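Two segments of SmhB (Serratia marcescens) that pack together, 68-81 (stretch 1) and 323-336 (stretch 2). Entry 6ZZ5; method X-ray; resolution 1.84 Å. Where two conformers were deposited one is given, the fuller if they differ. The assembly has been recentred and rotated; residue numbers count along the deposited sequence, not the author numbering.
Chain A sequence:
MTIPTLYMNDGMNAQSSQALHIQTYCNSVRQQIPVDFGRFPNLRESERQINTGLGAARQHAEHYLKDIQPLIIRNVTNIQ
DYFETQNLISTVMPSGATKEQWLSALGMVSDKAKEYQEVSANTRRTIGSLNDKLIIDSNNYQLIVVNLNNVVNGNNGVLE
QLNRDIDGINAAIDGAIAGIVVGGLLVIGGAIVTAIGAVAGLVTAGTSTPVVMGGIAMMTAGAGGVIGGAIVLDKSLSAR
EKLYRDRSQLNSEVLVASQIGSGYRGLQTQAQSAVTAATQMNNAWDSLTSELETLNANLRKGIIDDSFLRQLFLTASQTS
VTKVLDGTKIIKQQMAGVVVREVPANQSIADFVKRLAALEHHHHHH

Stretch 1, residues 68-81: IQPLIIRNVTNIQD
Stretch 2 323-336: KVLDGTKIIKQQMA

Two helices, distant in sequence, pack nearly antiparallel through an apolar seam with two side-chain hydrogen bonds along one side. Their axes cross at -151° and approach to 9.2 Å, burying 623 Å² in all. Phi/psi stay near -62/-44 from Leu71 to Asp81 and from Lys323 to Gln334; Gln69 is at -45/-49, and Ala336 drifts to -82/-16. The first helix is kinked at its start, where Pro70 has no amide hydrogen to give and Leu71 N makes only a weak bond, 2.8 Å to Ile68 O, in place of a regular helical one. CA atoms set the register: Ile73 to Lys332 7.0 Å, Val76 to Thr328 5.8 Å, Gln80 to Leu325 5.8 Å.

Val76, Ile79, Val324, Thr328, Ile331 and Met335 are buried. Val76 (chi1 t) points toward the partner at the centre. Its short branched side chain suits this close approach: CG1 lies 3.7 Å from Thr328 O and 3.8 Å from Lys332 CG, while CG2 meets Ile331 CG2 at 4.0 Å. One turn on, Ile79 (m, t) sets CG2 3.7 Å from Val324 CG1 and 3.8 Å from Thr328 CG2; branched aliphatic Ile79 and Val324 leave no polar side-chain group unsatisfied. At the other end, unbranched Met335 (m, t, p) extends toward the first helix, its CE 3.9 Å from Ile73 CG1 and 4.4 Å from Ile72 CG2.

Gln80 (t, t, chi3 100°) has the most area covered by the partner, 97 Å², fitting as a knob among Leu325, Thr328, Lys329 and Lys332. Its extended chain carries the amide across, so that NE2 donates to Thr328 OG1 at 2.8 Å, nearly linearly at 172°. Thr328 (p) suits this: its hydroxyl donates to Leu325 O, OG1 to O 2.6 Å, leaving the oxygen free to accept.

Lys332 (m, t, p, chi4 107°) leaves its backbone sideways; its aliphatic part lies along Val76, and NZ donates to Thr77 OG1 (chi1 m) at 2.6 Å. The long chain thus combines apolar packing with a polar tip at a partly exposed margin.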

# COMPACT_ATOMS: atom_id res chain seq x y z
N ILE A 68 2.49 9.40 -6.12
CA ILE A 68 2.07 8.04 -6.57
C ILE A 68 0.67 7.73 -6.09
O ILE A 68 -0.16 7.27 -6.95
CB ILE A 68 3.11 6.96 -6.19
CG1 ILE A 68 4.49 7.35 -6.73
CG2 ILE A 68 2.64 5.59 -6.64
CD1 ILE A 68 5.57 6.38 -6.33
N GLN A 69 0.38 7.93 -4.79
CA GLN A 69 -1.00 7.69 -4.28
C GLN A 69 -2.05 8.31 -5.23
O GLN A 69 -3.09 7.67 -5.45
CB GLN A 69 -1.15 8.19 -2.85
CG GLN A 69 -2.49 7.87 -2.20
CD GLN A 69 -2.65 6.46 -1.69
OE1 GLN A 69 -1.78 5.62 -1.83
NE2 GLN A 69 -3.79 6.17 -1.10
N PRO A 70 -1.95 9.59 -5.66
CA PRO A 70 -2.95 10.19 -6.57
C PRO A 70 -3.14 9.41 -7.89
O PRO A 70 -4.29 9.38 -8.40
CB PRO A 70 -2.49 11.62 -6.86
CG PRO A 70 -1.56 11.90 -5.71
CD PRO A 70 -0.90 10.58 -5.36
N LEU A 71 -2.11 8.72 -8.36
CA LEU A 71 -2.16 7.88 -9.58
C LEU A 71 -2.98 6.63 -9.30
O LEU A 71 -3.66 6.12 -10.25
CB LEU A 71 -0.78 7.53 -10.13
CG LEU A 71 0.10 8.72 -10.50
CD1 LEU A 71 1.46 8.22 -10.95
CD2 LEU A 71 -0.54 9.66 -11.52
N ILE A 72 -2.88 6.09 -8.08
CA ILE A 72 -3.66 4.88 -7.73
C ILE A 72 -5.15 5.27 -7.67
O ILE A 72 -6.00 4.56 -8.19
CB ILE A 72 -3.05 4.22 -6.49
CG1 ILE A 72 -1.66 3.68 -6.88
CG2 ILE A 72 -3.97 3.13 -6.00
CD1 ILE A 72 -0.76 3.31 -5.78
N ILE A 73 -5.47 6.42 -7.11
CA ILE A 73 -6.88 6.86 -7.04
C ILE A 73 -7.38 7.13 -8.46
O ILE A 73 -8.54 6.76 -8.79
CB ILE A 73 -7.03 8.07 -6.10
CG1 ILE A 73 -6.66 7.64 -4.66
CG2 ILE A 73 -8.43 8.65 -6.19
CD1 ILE A 73 -6.47 8.80 -3.70
N ARG A 74 -6.54 7.76 -9.26
CA ARG A 74 -6.86 8.05 -10.66
C ARG A 74 -7.22 6.73 -11.36
O ARG A 74 -8.19 6.75 -12.18
CB ARG A 74 -5.69 8.81 -11.27
CG ARG A 74 -5.76 8.97 -12.77
CD ARG A 74 -6.94 9.84 -13.11
NE ARG A 74 -6.83 11.17 -12.54
CZ ARG A 74 -7.82 12.06 -12.55
NH1 ARG A 74 -7.63 13.27 -12.03
NH2 ARG A 74 -8.99 11.74 -13.07
N ASN A 75 -6.46 5.65 -11.10
CA ASN A 75 -6.68 4.36 -11.76
C ASN A 75 -8.11 3.93 -11.43
O ASN A 75 -8.82 3.42 -12.31
CB ASN A 75 -5.70 3.29 -11.31
CG ASN A 75 -6.03 1.97 -11.97
OD1 ASN A 75 -5.82 1.84 -13.16
ND2 ASN A 75 -6.49 1.00 -11.19
N VAL A 76 -8.54 4.10 -10.18
CA VAL A 76 -9.90 3.66 -9.78
C VAL A 76 -10.92 4.50 -10.57
O VAL A 76 -11.95 3.93 -11.00
CB VAL A 76 -10.13 3.76 -8.26
CG1 VAL A 76 -11.56 3.46 -7.92
CG2 VAL A 76 -9.18 2.88 -7.48
N THR A 77 -10.73 5.80 -10.67
CA THR A 77 -11.60 6.69 -11.49
C THR A 77 -11.63 6.21 -12.95
O THR A 77 -12.69 6.24 -13.61
CB THR A 77 -11.12 8.15 -11.43
OG1 THR A 77 -11.10 8.46 -10.03
CG2 THR A 77 -12.01 9.10 -12.21
N ASN A 78 -10.50 5.78 -13.47
CA ASN A 78 -10.39 5.32 -14.89
C ASN A 78 -11.19 4.03 -15.06
O ASN A 78 -11.84 3.89 -16.07
CB ASN A 78 -8.93 5.09 -15.31
CG ASN A 78 -8.14 6.36 -15.38
OD1 ASN A 78 -8.73 7.44 -15.41
ND2 ASN A 78 -6.82 6.26 -15.44
N ILE A 79 -11.12 3.11 -14.09
CA ILE A 79 -11.93 1.88 -14.14
C ILE A 79 -13.39 2.31 -14.18
O ILE A 79 -14.15 1.77 -14.95
CB ILE A 79 -11.60 0.97 -12.94
CG1 ILE A 79 -10.14 0.50 -13.04
CG2 ILE A 79 -12.59 -0.18 -12.89
CD1 ILE A 79 -9.71 -0.39 -11.93
N GLN A 80 -13.80 3.21 -13.28
CA GLN A 80 -15.19 3.65 -13.21
C GLN A 80 -15.58 4.18 -14.60
O GLN A 80 -16.66 3.79 -15.10
CB GLN A 80 -15.39 4.71 -12.15
CG GLN A 80 -16.83 5.10 -11.93
CD GLN A 80 -16.97 6.03 -10.76
OE1 GLN A 80 -17.08 7.19 -10.98
NE2 GLN A 80 -16.89 5.52 -9.54
N ASP A 81 -14.77 5.05 -15.17
CA ASP A 81 -15.14 5.74 -16.44
C ASP A 81 -15.15 4.70 -17.56
O ASP A 81 -16.06 4.79 -18.41
CB ASP A 81 -14.25 6.92 -16.80
CG ASP A 81 -14.64 7.49 -18.16
OD1 ASP A 81 -15.87 7.74 -18.42
OD2 ASP A 81 -13.74 7.52 -18.98
N LYS A 323 -20.94 -4.83 -10.02
CA LYS A 323 -20.07 -5.10 -8.85
C LYS A 323 -18.80 -4.23 -8.98
O LYS A 323 -18.37 -3.63 -8.00
CB LYS A 323 -19.81 -6.60 -8.78
CG LYS A 323 -18.72 -7.05 -7.79
CD LYS A 323 -18.49 -8.56 -7.84
CE LYS A 323 -18.07 -9.00 -9.23
NZ LYS A 323 -17.71 -10.43 -9.30
N VAL A 324 -18.21 -4.12 -10.16
CA VAL A 324 -17.02 -3.29 -10.37
C VAL A 324 -17.39 -1.83 -10.15
O VAL A 324 -16.62 -1.11 -9.45
CB VAL A 324 -16.36 -3.53 -11.72
CG1 VAL A 324 -15.17 -2.63 -11.85
CG2 VAL A 324 -15.99 -5.00 -11.87
N LEU A 325 -18.50 -1.36 -10.70
CA LEU A 325 -18.88 0.06 -10.51
C LEU A 325 -19.12 0.38 -9.01
O LEU A 325 -18.63 1.43 -8.52
CB LEU A 325 -20.11 0.39 -11.36
CG LEU A 325 -19.83 0.54 -12.87
CD1 LEU A 325 -21.12 0.76 -13.62
CD2 LEU A 325 -18.82 1.65 -13.19
N ASP A 326 -19.87 -0.46 -8.31
CA ASP A 326 -20.08 -0.33 -6.83
C ASP A 326 -18.70 -0.23 -6.14
O ASP A 326 -18.54 0.64 -5.25
CB ASP A 326 -20.86 -1.52 -6.29
CG ASP A 326 -22.33 -1.54 -6.65
OD1 ASP A 326 -22.82 -0.55 -7.22
OD2 ASP A 326 -23.01 -2.52 -6.27
N GLY A 327 -17.78 -1.11 -6.49
CA GLY A 327 -16.41 -1.14 -5.91
C GLY A 327 -15.71 0.18 -6.12
O GLY A 327 -15.12 0.70 -5.17
N THR A 328 -15.73 0.72 -7.35
CA THR A 328 -15.03 2.00 -7.62
C THR A 328 -15.57 3.07 -6.67
O THR A 328 -14.76 3.90 -6.22
CB THR A 328 -15.16 2.48 -9.08
OG1 THR A 328 -16.54 2.75 -9.41
CG2 THR A 328 -14.55 1.46 -10.04
N LYS A 329 -16.87 3.10 -6.43
CA LYS A 329 -17.52 4.17 -5.63
C LYS A 329 -17.11 3.99 -4.15
O LYS A 329 -16.75 4.99 -3.48
CB LYS A 329 -19.06 4.13 -5.74
CG LYS A 329 -19.64 4.45 -7.13
CD LYS A 329 -21.17 4.29 -7.19
CE LYS A 329 -21.74 4.01 -8.57
NZ LYS A 329 -21.45 5.14 -9.46
N ILE A 330 -17.15 2.77 -3.68
CA ILE A 330 -16.84 2.45 -2.24
C ILE A 330 -15.35 2.72 -2.03
O ILE A 330 -15.01 3.38 -1.04
CB ILE A 330 -17.24 1.03 -1.87
CG1 ILE A 330 -18.73 0.78 -2.11
CG2 ILE A 330 -16.87 0.75 -0.40
CD1 ILE A 330 -19.10 -0.68 -2.12
N ILE A 331 -14.52 2.28 -2.95
CA ILE A 331 -13.06 2.45 -2.84
C ILE A 331 -12.73 3.93 -2.80
O ILE A 331 -11.97 4.37 -1.89
CB ILE A 331 -12.30 1.67 -3.91
CG1 ILE A 331 -12.44 0.19 -3.63
CG2 ILE A 331 -10.85 2.09 -3.98
CD1 ILE A 331 -11.95 -0.66 -4.74
N LYS A 332 -13.29 4.73 -3.71
CA LYS A 332 -12.96 6.18 -3.67
C LYS A 332 -13.33 6.78 -2.30
O LYS A 332 -12.53 7.60 -1.76
CB LYS A 332 -13.59 6.87 -4.87
CG LYS A 332 -12.83 6.56 -6.16
CD LYS A 332 -13.62 6.94 -7.41
CE LYS A 332 -13.91 8.41 -7.45
NZ LYS A 332 -13.06 9.05 -8.46
N GLN A 333 -14.49 6.45 -1.77
CA GLN A 333 -14.97 6.96 -0.46
C GLN A 333 -14.03 6.50 0.65
O GLN A 333 -13.64 7.29 1.52
CB GLN A 333 -16.39 6.46 -0.16
CG GLN A 333 -17.50 7.13 -0.96
CD GLN A 333 -18.84 6.58 -0.50
OE1 GLN A 333 -19.06 5.37 -0.47
NE2 GLN A 333 -19.71 7.47 -0.06
N GLN A 334 -13.67 5.23 0.66
CA GLN A 334 -12.73 4.69 1.69
C GLN A 334 -11.38 5.39 1.63
O GLN A 334 -10.83 5.67 2.67
CB GLN A 334 -12.49 3.21 1.51
CG GLN A 334 -13.72 2.42 1.83
CD GLN A 334 -13.89 1.97 3.26
OE1 GLN A 334 -13.14 2.33 4.18
NE2 GLN A 334 -14.97 1.22 3.42
N MET A 335 -10.84 5.60 0.44
CA MET A 335 -9.50 6.19 0.26
C MET A 335 -9.52 7.65 0.68
O MET A 335 -8.52 8.11 1.24
CB MET A 335 -9.00 5.99 -1.18
CG MET A 335 -8.78 4.51 -1.43
SD MET A 335 -7.99 4.14 -2.99
CE MET A 335 -6.30 4.47 -2.48
N ALA A 336 -10.63 8.35 0.50
CA ALA A 336 -10.76 9.75 0.93
C ALA A 336 -11.09 9.83 2.43
O ALA A 336 -10.92 10.87 3.00
CB ALA A 336 -11.78 10.47 0.08